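Long-range contact in sialidase B (Streptococcus pneumoniae serotype 4, PDB 4XJW), which hydrolyses alpha-(2->3)-, alpha-(2->6)- and alpha-(2->8)-linked terminal sialic acids in oligosaccharides, glycoproteins and glycolipids: residues Ser282-Ser291 with Leu303-Ile312. The protein carries 1 engineered substitution. Sequence-based numbering, arbitrary orientation.
Sequences SGSASFIDSS and LLADVMPAGI
Ser286 and Met308 exchange two backbone hydrogen bonds, the one from Met308 N to Ser286 O being 2.8 Å long. They belong to an antiparallel beta hairpin, strands 286-294 and 301-308, in the beta-propeller that forms the catalytic domain of family 33 sialidases. Ile288 with Asp306 and Ser291 with Leu304 are also antiparallel hydrogen-bonded pairs, the last including Leu304 N to Ser291 O at 2.8 Å. Between them the first strand spends one extra residue, a beta bulge at Asp289, whose positive phi departs from regular strand geometry. At the other end Pro309 to Ile312 make a type II turn. Gly311 suits its third position, where phi is 74°, and its N donates to Ser284 O (3.1 Å) from above the carbonyl plane, 62° out of it. A water bridges Ser284 O, Ile312 O and Ser286 OG, lying 2.8 Å from that OG, which also hydrogen-bonds to Ser233 OG.

Asp306 and Asp289 bring carboxylates close, OD2 to OD2 4.0 Å, while Asp306 OD1 accepts from Leu452 N of the adjoining strand 451-459. Asp289 N is hydrogen-bonded to Asp224 OD1, and the Asp289 side chain lies near Glu503, a predicted active-site residue; Ile288 similarly nears Asp232, the probable proton acceptor. Both are consistent with this part of the hairpin bordering the active site. On the opposite face from Ile288 and Asp306, Phe287 and Val307 pack together: CD2 and CE2 of Phe287 lie beside the Val307 methyls, CD2 to CG2 3.8 Å, and Phe260 stacks on the ring. Back on the face of Asp306, Ile288 has CG1 anti to its backbone N (chi1 177°), which leaves the CG2 methyl against Asp306 CB. The same Ile288 CG2 lies 4.0 Å from Met308 CE, at the end of a chain bent at chi2.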
loop_
_atom_site.group_PDB
_atom_site.type_symbol
_atom_site.label_atom_id
_atom_site.label_comp_id
_atom_site.label_asym_id
_atom_site.label_seq_id
_atom_site.Cartn_x
_atom_site.Cartn_y
_atom_site.Cartn_z
ATOM N N SER A 282 5.041 -1.271 18.888
ATOM C CA SER A 282 6.191 -2.115 19.179
ATOM C C SER A 282 5.909 -3.378 19.980
ATOM O O SER A 282 6.822 -4.170 20.208
ATOM C CB SER A 282 7.284 -1.292 19.861
ATOM O OG SER A 282 7.755 -0.267 19.010
ATOM N N GLY A 283 4.659 -3.579 20.393
ATOM C CA GLY A 283 4.303 -4.765 21.154
ATOM C C GLY A 283 3.287 -5.687 20.494
ATOM O O GLY A 283 2.803 -6.624 21.130
ATOM N N SER A 284 2.983 -5.434 19.221
ATOM C CA SER A 284 1.958 -6.185 18.489
ATOM C C SER A 284 2.528 -7.242 17.570
ATOM O O SER A 284 3.583 -7.056 16.958
ATOM C CB SER A 284 1.105 -5.232 17.654
ATOM O OG SER A 284 0.101 -5.940 16.937
ATOM N N ALA A 285 1.816 -8.362 17.470
ATOM C CA ALA A 285 2.087 -9.341 16.416
ATOM C C ALA A 285 1.544 -8.776 15.098
ATOM O O ALA A 285 0.697 -7.876 15.094
ATOM C CB ALA A 285 1.440 -10.675 16.758
ATOM N N SER A 286 2.041 -9.282 13.974
ATOM C CA SER A 286 1.575 -8.790 12.687
ATOM C C SER A 286 1.755 -9.820 11.581
ATOM O O SER A 286 2.500 -10.792 11.725
ATOM C CB SER A 286 2.277 -7.483 12.310
ATOM O OG SER A 286 3.688 -7.678 12.182
ATOM N N PHE A 287 1.050 -9.591 10.478
ATOM C CA PHE A 287 1.307 -10.306 9.230
ATOM C C PHE A 287 1.807 -9.283 8.235
ATOM O O PHE A 287 1.494 -8.105 8.352
ATOM C CB PHE A 287 0.042 -10.965 8.685
ATOM C CG PHE A 287 -0.600 -11.936 9.642
ATOM C CD1 PHE A 287 -1.560 -11.497 10.554
ATOM C CD2 PHE A 287 -0.261 -13.284 9.617
ATOM C CE1 PHE A 287 -2.164 -12.395 11.430
ATOM C CE2 PHE A 287 -0.851 -14.189 10.498
ATOM C CZ PHE A 287 -1.802 -13.734 11.410
ATOM N N ILE A 288 2.591 -9.710 7.257
ATOM C CA ILE A 288 3.106 -8.744 6.294
ATOM C C ILE A 288 3.463 -9.451 4.994
ATOM O O ILE A 288 3.974 -10.562 5.033
ATOM C CB ILE A 288 4.295 -7.951 6.902
ATOM C CG1 ILE A 288 4.909 -6.986 5.874
ATOM C CG2 ILE A 288 5.345 -8.916 7.491
ATOM C CD1 ILE A 288 5.834 -5.944 6.505
ATOM N N ASP A 289 3.147 -8.818 3.855
ATOM C CA ASP A 289 3.501 -9.339 2.522
ATOM C C ASP A 289 2.755 -10.613 2.149
ATOM O O ASP A 289 3.189 -11.719 2.468
ATOM C CB ASP A 289 5.023 -9.541 2.365
ATOM C CG ASP A 289 5.793 -8.237 2.410
ATOM O OD1 ASP A 289 5.155 -7.163 2.399
ATOM O OD2 ASP A 289 7.043 -8.276 2.468
ATOM N N SER A 290 1.634 -10.448 1.459
ATOM C CA SER A 290 0.810 -11.587 1.089
ATOM C C SER A 290 0.938 -11.961 -0.378
ATOM O O SER A 290 1.362 -11.147 -1.214
ATOM C CB SER A 290 -0.660 -11.344 1.448
ATOM O OG SER A 290 -1.225 -10.292 0.680
ATOM N N SER A 291 0.525 -13.188 -0.685
ATOM C CA SER A 291 0.603 -13.723 -2.044
ATOM C C SER A 291 -0.526 -14.732 -2.248
ATOM O O SER A 291 -0.843 -15.500 -1.327
ATOM C CB SER A 291 1.962 -14.390 -2.287
ATOM O OG SER A 291 2.180 -14.551 -3.674
ATOM N N LEU A 303 -3.616 -18.497 0.145
ATOM C CA LEU A 303 -2.937 -17.235 0.432
ATOM C C LEU A 303 -1.821 -17.457 1.440
ATOM O O LEU A 303 -2.025 -18.091 2.480
ATOM C CB LEU A 303 -3.952 -16.181 0.927
ATOM C CG LEU A 303 -3.460 -14.768 1.292
ATOM C CD1 LEU A 303 -4.569 -13.745 1.096
ATOM C CD2 LEU A 303 -2.987 -14.693 2.736
ATOM N N LEU A 304 -0.638 -16.951 1.117
ATOM C CA LEU A 304 0.483 -17.005 2.044
ATOM C C LEU A 304 0.816 -15.592 2.541
ATOM O O LEU A 304 0.534 -14.608 1.860
ATOM C CB LEU A 304 1.713 -17.653 1.389
ATOM C CG LEU A 304 1.846 -19.176 1.465
ATOM C CD1 LEU A 304 0.659 -19.882 0.842
ATOM C CD2 LEU A 304 3.143 -19.617 0.799
ATOM N N ALA A 305 1.406 -15.495 3.730
ATOM C CA ALA A 305 1.929 -14.222 4.248
ATOM C C ALA A 305 3.048 -14.476 5.246
ATOM O O ALA A 305 3.128 -15.554 5.822
ATOM C CB ALA A 305 0.814 -13.387 4.899
ATOM N N ASP A 306 3.904 -13.488 5.464
ATOM C CA ASP A 306 4.856 -13.605 6.566
ATOM C C ASP A 306 4.107 -13.409 7.876
ATOM O O ASP A 306 3.158 -12.620 7.934
ATOM C CB ASP A 306 5.939 -12.528 6.518
ATOM C CG ASP A 306 6.732 -12.504 5.218
ATOM O OD1 ASP A 306 6.877 -13.546 4.551
ATOM O OD2 ASP A 306 7.241 -11.405 4.889
ATOM N N VAL A 307 4.551 -14.101 8.927
ATOM C CA VAL A 307 3.996 -13.885 10.267
ATOM C C VAL A 307 5.093 -13.403 11.192
ATOM O O VAL A 307 6.176 -13.993 11.238
ATOM C CB VAL A 307 3.404 -15.169 10.858
ATOM C CG1 VAL A 307 2.612 -14.843 12.126
ATOM C CG2 VAL A 307 2.521 -15.837 9.845
ATOM N N MET A 308 4.798 -12.338 11.930
ATOM C CA MET A 308 5.724 -11.746 12.896
ATOM C C MET A 308 5.175 -11.836 14.313
ATOM O O MET A 308 4.076 -11.356 14.594
ATOM C CB MET A 308 5.954 -10.279 12.559
ATOM C CG MET A 308 6.551 -10.037 11.189
ATOM S SD MET A 308 8.269 -10.581 11.099
ATOM C CE MET A 308 8.621 -10.249 9.371
ATOM N N PRO A 309 5.943 -12.443 15.226
ATOM C CA PRO A 309 5.576 -12.421 16.641
ATOM C C PRO A 309 5.576 -10.997 17.195
ATOM O O PRO A 309 6.095 -10.068 16.564
ATOM C CB PRO A 309 6.699 -13.230 17.304
ATOM C CG PRO A 309 7.244 -14.106 16.203
ATOM C CD PRO A 309 7.171 -13.218 14.990
ATOM N N ALA A 310 4.992 -10.832 18.378
ATOM C CA ALA A 310 4.899 -9.521 19.008
ATOM C C ALA A 310 6.230 -8.773 19.007
ATOM O O ALA A 310 7.247 -9.296 19.448
ATOM C CB ALA A 310 4.364 -9.645 20.416
ATOM N N GLY A 311 6.201 -7.553 18.489
ATOM C CA GLY A 311 7.352 -6.673 18.500
ATOM C C GLY A 311 8.447 -7.043 17.521
ATOM O O GLY A 311 9.539 -6.489 17.587
ATOM N N ILE A 312 8.161 -7.966 16.607
ATOM C CA ILE A 312 9.168 -8.447 15.659
ATOM C C ILE A 312 8.912 -7.925 14.242
ATOM O O ILE A 312 7.755 -7.788 13.821
ATOM C CB ILE A 312 9.249 -9.995 15.663
ATOM C CG1 ILE A 312 9.567 -10.506 17.073
ATOM C CG2 ILE A 312 10.274 -10.506 14.637
ATOM C CD1 ILE A 312 10.758 -9.824 17.724
HETATM O O HOH W 1 5.073 -7.066 14.559
#